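Local coordinates for 3-oxoacyl-[acyl-carrier-protein] synthase 3 (Micrococcus luteus NCTC 2665, PDB 4EWP) that probably catalyses the first condensation of fatty acid synthesis, joining an acyl-CoA primer to malonyl-ACP with loss of carbon dioxide, at residues A[157-162]-A[229-234]; A[253-258]-A[283-288]. All blocks are in the same frame, centred on the assembly; numbering follows the deposited sequence.

Interaction 1: residues A[157-162]-A[229-234]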
loop_
_atom_site.group_PDB
_atom_site.type_symbol
_atom_site.label_atom_id
_atom_site.label_comp_id
_atom_site.label_asym_id
_atom_site.label_seq_id
_atom_site.Cartn_x
_atom_site.Cartn_y
_atom_site.Cartn_z
ATOM N N VAL A 157 10.175 -17.255 -3.977
ATOM C CA VAL A 157 10.426 -18.041 -5.181
ATOM C C VAL A 157 10.375 -19.536 -4.882
ATOM O O VAL A 157 10.696 -19.972 -3.779
ATOM C CB VAL A 157 11.769 -17.683 -5.859
ATOM C CG1 VAL A 157 11.717 -16.279 -6.435
ATOM C CG2 VAL A 157 12.927 -17.830 -4.892
ATOM N N ASP A 158 9.938 -20.316 -5.861
ATOM C CA ASP A 158 10.004 -21.767 -5.774
ATOM C C ASP A 158 11.212 -22.172 -6.606
ATOM O O ASP A 158 11.260 -21.899 -7.806
ATOM C CB ASP A 158 8.727 -22.389 -6.345
ATOM C CG ASP A 158 8.698 -23.922 -6.241
ATOM O OD1 ASP A 158 9.757 -24.553 -6.016
ATOM O OD2 ASP A 158 7.600 -24.498 -6.400
ATOM N N PRO A 159 12.201 -22.812 -5.970
ATOM C CA PRO A 159 13.454 -23.215 -6.627
ATOM C C PRO A 159 13.227 -24.163 -7.812
ATOM O O PRO A 159 14.101 -24.279 -8.681
ATOM C CB PRO A 159 14.221 -23.943 -5.516
ATOM C CG PRO A 159 13.589 -23.510 -4.243
ATOM C CD PRO A 159 12.157 -23.196 -4.549
ATOM N N THR A 160 12.078 -24.835 -7.840
ATOM C CA THR A 160 11.745 -25.730 -8.945
ATOM C C THR A 160 10.950 -25.016 -10.038
ATOM O O THR A 160 10.626 -25.619 -11.063
ATOM C CB THR A 160 10.929 -26.951 -8.467
ATOM O OG1 THR A 160 9.682 -26.512 -7.912
ATOM C CG2 THR A 160 11.701 -27.734 -7.419
ATOM N N ASP A 161 10.630 -23.741 -9.818
ATOM C CA ASP A 161 9.849 -22.973 -10.792
ATOM C C ASP A 161 10.688 -22.475 -11.969
ATOM O O ASP A 161 11.661 -21.735 -11.778
ATOM C CB ASP A 161 9.160 -21.786 -10.107
ATOM C CG ASP A 161 8.678 -20.731 -11.096
ATOM O OD1 ASP A 161 7.819 -21.065 -11.948
ATOM O OD2 ASP A 161 9.149 -19.566 -11.006
ATOM N N ARG A 162 10.313 -22.856 -13.188
ATOM C CA ARG A 162 11.020 -22.324 -14.349
ATOM C C ARG A 162 10.349 -21.127 -15.034
ATOM O O ARG A 162 10.824 -20.657 -16.066
ATOM C CB ARG A 162 11.405 -23.418 -15.361
ATOM C CG ARG A 162 10.579 -24.696 -15.316
ATOM C CD ARG A 162 11.359 -25.872 -15.933
ATOM N NE ARG A 162 12.140 -25.469 -17.104
ATOM C CZ ARG A 162 11.701 -25.539 -18.358
ATOM N NH1 ARG A 162 10.482 -26.004 -18.604
ATOM N NH2 ARG A 162 12.477 -25.145 -19.367
ATOM N N GLU A 229 3.149 -32.552 -2.604
ATOM C CA GLU A 229 4.207 -32.634 -3.605
ATOM C C GLU A 229 4.792 -31.264 -3.959
ATOM O O GLU A 229 6.009 -31.127 -4.107
ATOM C CB GLU A 229 3.723 -33.383 -4.853
ATOM C CG GLU A 229 3.957 -34.895 -4.771
ATOM C CD GLU A 229 2.968 -35.704 -5.597
ATOM O OE1 GLU A 229 2.333 -35.125 -6.506
ATOM O OE2 GLU A 229 2.825 -36.920 -5.326
ATOM N N GLY A 230 3.931 -30.257 -4.087
ATOM C CA GLY A 230 4.389 -28.897 -4.317
ATOM C C GLY A 230 4.410 -28.091 -3.025
ATOM O O GLY A 230 3.808 -28.493 -2.021
ATOM N N MET A 231 5.107 -26.955 -3.042
ATOM C CA MET A 231 5.186 -26.103 -1.867
ATOM C C MET A 231 3.784 -25.665 -1.467
ATOM O O MET A 231 2.943 -25.400 -2.325
ATOM C CB MET A 231 6.051 -24.869 -2.148
ATOM C CG MET A 231 7.491 -25.171 -2.567
ATOM S SD MET A 231 8.510 -23.692 -2.850
ATOM C CE MET A 231 8.458 -22.933 -1.231
ATOM N N LEU A 232 3.525 -25.596 -0.166
ATOM C CA LEU A 232 2.301 -24.973 0.325
ATOM C C LEU A 232 2.517 -23.472 0.537
ATOM O O LEU A 232 1.603 -22.672 0.344
ATOM C CB LEU A 232 1.830 -25.637 1.622
ATOM C CG LEU A 232 0.871 -26.836 1.503
ATOM C CD1 LEU A 232 0.853 -27.422 0.097
ATOM C CD2 LEU A 232 1.216 -27.910 2.526
ATOM N N TRP A 233 3.725 -23.090 0.939
ATOM C CA TRP A 233 4.077 -21.678 1.010
ATOM C C TRP A 233 3.860 -21.073 -0.378
ATOM O O TRP A 233 4.416 -21.553 -1.357
ATOM C CB TRP A 233 5.530 -21.516 1.451
ATOM C CG TRP A 233 6.027 -20.094 1.434
ATOM C CD1 TRP A 233 6.953 -19.553 0.579
ATOM C CD2 TRP A 233 5.626 -19.030 2.310
ATOM N NE1 TRP A 233 7.156 -18.223 0.879
ATOM C CE2 TRP A 233 6.352 -17.879 1.933
ATOM C CE3 TRP A 233 4.733 -18.943 3.380
ATOM C CZ2 TRP A 233 6.208 -16.657 2.590
ATOM C CZ3 TRP A 233 4.590 -17.725 4.029
ATOM C CH2 TRP A 233 5.323 -16.599 3.629
ATOM N N PRO A 234 3.016 -20.039 -0.478
ATOM C CA PRO A 234 2.734 -19.469 -1.800
ATOM C C PRO A 234 3.991 -18.862 -2.407
ATOM O O PRO A 234 4.772 -18.211 -1.704
ATOM C CB PRO A 234 1.727 -18.350 -1.499
ATOM C CG PRO A 234 1.147 -18.688 -0.179
ATOM C CD PRO A 234 2.252 -19.372 0.589
HETATM O O HOH W 1 6.617 -27.047 -5.848
#
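The two faces of the D158 carboxylate are used quite differently: the thioether sulfur of M231 sits over one, while T160 of the carboxylate's own loop occupies the other. M231 SD stands almost squarely above D158 CG at 3.4 Å, and the two side chains run antiparallel to each other as they pass. On the far face, D158 OD1 is gripped twice, by T160 N at 3.0 Å and by T160 OG1 at 2.7 Å, both well out of the carboxylate plane (48° for the amide). The other oxygen, D158 OD2, takes a 2.8 Å bond from a water that in turn accepts from M231 N, so the segments are joined by solvent as well as by packing. With CG of D158 anti to its own N (chi1 -178°), the carboxylate swings out to both partners, and the P159 side chain lies roughly perpendicular to that of M231, its CD 4.1 Å from M231 SD. Replacing D158 with an alanine would probably leave both T160 donors without their shared acceptor, strand the bridging water and uncover the sulfur. Farther along, P234 CD lies over the rim of one face of the W233 indole; W233 N bonds to E214 of the second subunit, and R217 of that subunit packs on M231, placing this surface contact beside the dimer interface. The arrangement is an Asx turn superimposed on a type I beta turn, D158 to D161, whose D161 N to D158 O bond is 2.8 Å.

Interaction 2: residues A[253-258]-A[283-288]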
loop_
_atom_site.group_PDB
_atom_site.type_symbol
_atom_site.label_atom_id
_atom_site.label_comp_id
_atom_site.label_asym_id
_atom_site.label_seq_id
_atom_site.Cartn_x
_atom_site.Cartn_y
_atom_site.Cartn_z
ATOM N N LYS A 253 3.635 1.720 -25.869
ATOM C CA LYS A 253 2.617 2.748 -26.083
ATOM C C LYS A 253 2.551 3.660 -24.866
ATOM O O LYS A 253 2.395 4.875 -24.998
ATOM C CB LYS A 253 1.248 2.118 -26.350
ATOM C CG LYS A 253 1.274 1.059 -27.447
ATOM C CD LYS A 253 -0.125 0.554 -27.792
ATOM C CE LYS A 253 -0.064 -0.558 -28.826
ATOM N NZ LYS A 253 -1.422 -0.920 -29.309
ATOM N N VAL A 254 2.677 3.066 -23.681
ATOM C CA VAL A 254 2.702 3.839 -22.447
ATOM C C VAL A 254 3.908 4.796 -22.465
ATOM O O VAL A 254 3.785 5.992 -22.175
ATOM C CB VAL A 254 2.759 2.915 -21.202
ATOM C CG1 VAL A 254 2.924 3.732 -19.907
ATOM C CG2 VAL A 254 1.513 2.024 -21.134
ATOM N N ALA A 255 5.070 4.276 -22.830
ATOM C CA ALA A 255 6.267 5.115 -22.876
ATOM C C ALA A 255 6.105 6.287 -23.852
ATOM O O ALA A 255 6.458 7.427 -23.542
ATOM C CB ALA A 255 7.488 4.278 -23.230
ATOM N N ARG A 256 5.573 6.016 -25.035
ATOM C CA ARG A 256 5.371 7.093 -26.001
ATOM C C ARG A 256 4.358 8.089 -25.448
ATOM O O ARG A 256 4.497 9.301 -25.620
ATOM C CB ARG A 256 4.948 6.560 -27.378
ATOM C CG ARG A 256 6.108 5.894 -28.146
ATOM C CD ARG A 256 5.721 5.451 -29.569
ATOM N NE ARG A 256 4.756 4.352 -29.544
ATOM C CZ ARG A 256 5.022 3.099 -29.908
ATOM N NH1 ARG A 256 6.235 2.766 -30.356
ATOM N NH2 ARG A 256 4.064 2.180 -29.835
ATOM N N GLU A 257 3.346 7.580 -24.759
ATOM C CA GLU A 257 2.383 8.460 -24.137
ATOM C C GLU A 257 3.057 9.337 -23.059
ATOM O O GLU A 257 2.808 10.540 -22.985
ATOM C CB GLU A 257 1.235 7.644 -23.562
ATOM C CG GLU A 257 -0.044 8.429 -23.357
ATOM C CD GLU A 257 -1.195 7.540 -22.916
ATOM O OE1 GLU A 257 -1.266 6.381 -23.402
ATOM O OE2 GLU A 257 -2.012 8.003 -22.084
ATOM N N ALA A 258 3.914 8.732 -22.237
ATOM C CA ALA A 258 4.636 9.471 -21.204
ATOM C C ALA A 258 5.523 10.552 -21.840
ATOM O O ALA A 258 5.496 11.714 -21.440
ATOM C CB ALA A 258 5.460 8.512 -20.319
ATOM N N ASP A 283 15.880 -4.828 -24.432
ATOM C CA ASP A 283 16.348 -4.592 -25.801
ATOM C C ASP A 283 15.211 -4.258 -26.773
ATOM O O ASP A 283 15.272 -3.266 -27.493
ATOM C CB ASP A 283 17.110 -5.803 -26.339
ATOM C CG ASP A 283 18.383 -6.082 -25.575
ATOM O OD1 ASP A 283 18.801 -5.212 -24.794
ATOM O OD2 ASP A 283 18.967 -7.168 -25.765
ATOM N N GLU A 284 14.177 -5.097 -26.788
ATOM C CA GLU A 284 13.086 -4.954 -27.741
ATOM C C GLU A 284 12.349 -3.640 -27.486
ATOM O O GLU A 284 11.931 -2.945 -28.423
ATOM C CB GLU A 284 12.137 -6.150 -27.632
ATOM C CG GLU A 284 11.213 -6.331 -28.815
ATOM C CD GLU A 284 11.948 -6.314 -30.140
ATOM O OE1 GLU A 284 12.815 -7.187 -30.358
ATOM O OE2 GLU A 284 11.659 -5.416 -30.960
ATOM N N PHE A 285 12.224 -3.306 -26.204
ATOM C CA PHE A 285 11.644 -2.046 -25.753
ATOM C C PHE A 285 12.431 -0.837 -26.301
ATOM O O PHE A 285 11.874 0.048 -26.957
ATOM C CB PHE A 285 11.646 -2.052 -24.221
ATOM C CG PHE A 285 10.577 -1.215 -23.598
ATOM C CD1 PHE A 285 10.120 -1.509 -22.320
ATOM C CD2 PHE A 285 10.043 -0.127 -24.266
ATOM C CE1 PHE A 285 9.138 -0.740 -21.721
ATOM C CE2 PHE A 285 9.061 0.654 -23.676
ATOM C CZ PHE A 285 8.606 0.346 -22.400
ATOM N N ALA A 286 13.733 -0.816 -26.046
ATOM C CA ALA A 286 14.597 0.247 -26.549
ATOM C C ALA A 286 14.493 0.394 -28.062
ATOM O O ALA A 286 14.482 1.507 -28.582
ATOM C CB ALA A 286 16.055 -0.008 -26.131
ATOM N N LYS A 287 14.422 -0.727 -28.776
ATOM C CA LYS A 287 14.311 -0.674 -30.230
ATOM C C LYS A 287 12.991 -0.020 -30.637
ATOM O O LYS A 287 12.927 0.761 -31.588
ATOM C CB LYS A 287 14.406 -2.080 -30.821
ATOM C CG LYS A 287 14.096 -2.156 -32.314
ATOM C CD LYS A 287 14.263 -3.579 -32.855
ATOM C CE LYS A 287 13.719 -3.703 -34.284
ATOM N NZ LYS A 287 14.008 -5.036 -34.897
ATOM N N GLN A 288 11.931 -0.336 -29.906
ATOM C CA GLN A 288 10.602 0.128 -30.285
ATOM C C GLN A 288 10.485 1.663 -30.111
ATOM O O GLN A 288 9.791 2.356 -30.874
ATOM C CB GLN A 288 9.549 -0.639 -29.478
ATOM C CG GLN A 288 8.125 -0.491 -29.990
ATOM C CD GLN A 288 7.918 -1.073 -31.382
ATOM O OE1 GLN A 288 8.703 -1.905 -31.848
ATOM N NE2 GLN A 288 6.852 -0.635 -32.054
#
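A255 and F285 meet across two neighbouring helices, the methyl A255 CB lying at the edge of the phenyl ring, 4.0 Å from F285 CE2. Toward the solvent side, the guanidinium of R256 reaches over to the last turn of the other helix, where its NH1 comes within 3.6 Å of the Q288 backbone O. The oxygen approaches the edge of the guanidinium, in its plane, yet the pair is too long to be a hydrogen bond. Alongside, the same NH1 lies 3.8 Å from Q288 CG, and the guanidinium and amide planes are turned 68° apart. A bend at chi3 of R256 (-68°) brings the guanidinium across to this neighbour. The segments belong to helices 240-262 and 279-288, which pack against the sheet of the C-terminal half of the thiolase fold; helix 279-288 is the connection between the parallel strands 269-274 and 296-297. That sheet supplies the next shell: I334 of strand 330-337 touches both A255 and F285, L332 backs the alanine, and F272 meets the F285 ring edge-to-face. Farther out, W249 and A252 of the longer helix pack against the Q288 side chain. The shorter helix is tied by salt bridges from E284 to R280, a residue of the predicted ACP-binding region, and from D283 to R299 in the segment following strand 296-297.

Overall arrangement
Interaction 1 closes before interaction 2 opens along the chain, and the two do not touch: their centres lie 33 Å apart and their nearest atoms about 19 Å. Both nevertheless have one end near the predicted catalytic residues. In interaction 1 the V157 side chain is about 9 Å from that of N306, and in interaction 2 the F285 side chain is about 7 Å from that of H275; each is about 11 Å from C123. The principle illustrated is that one active site can be flanked by unlike contacts, here a solvated loop pair bordering the second subunit and a helix pair packed on the C-terminal sheet.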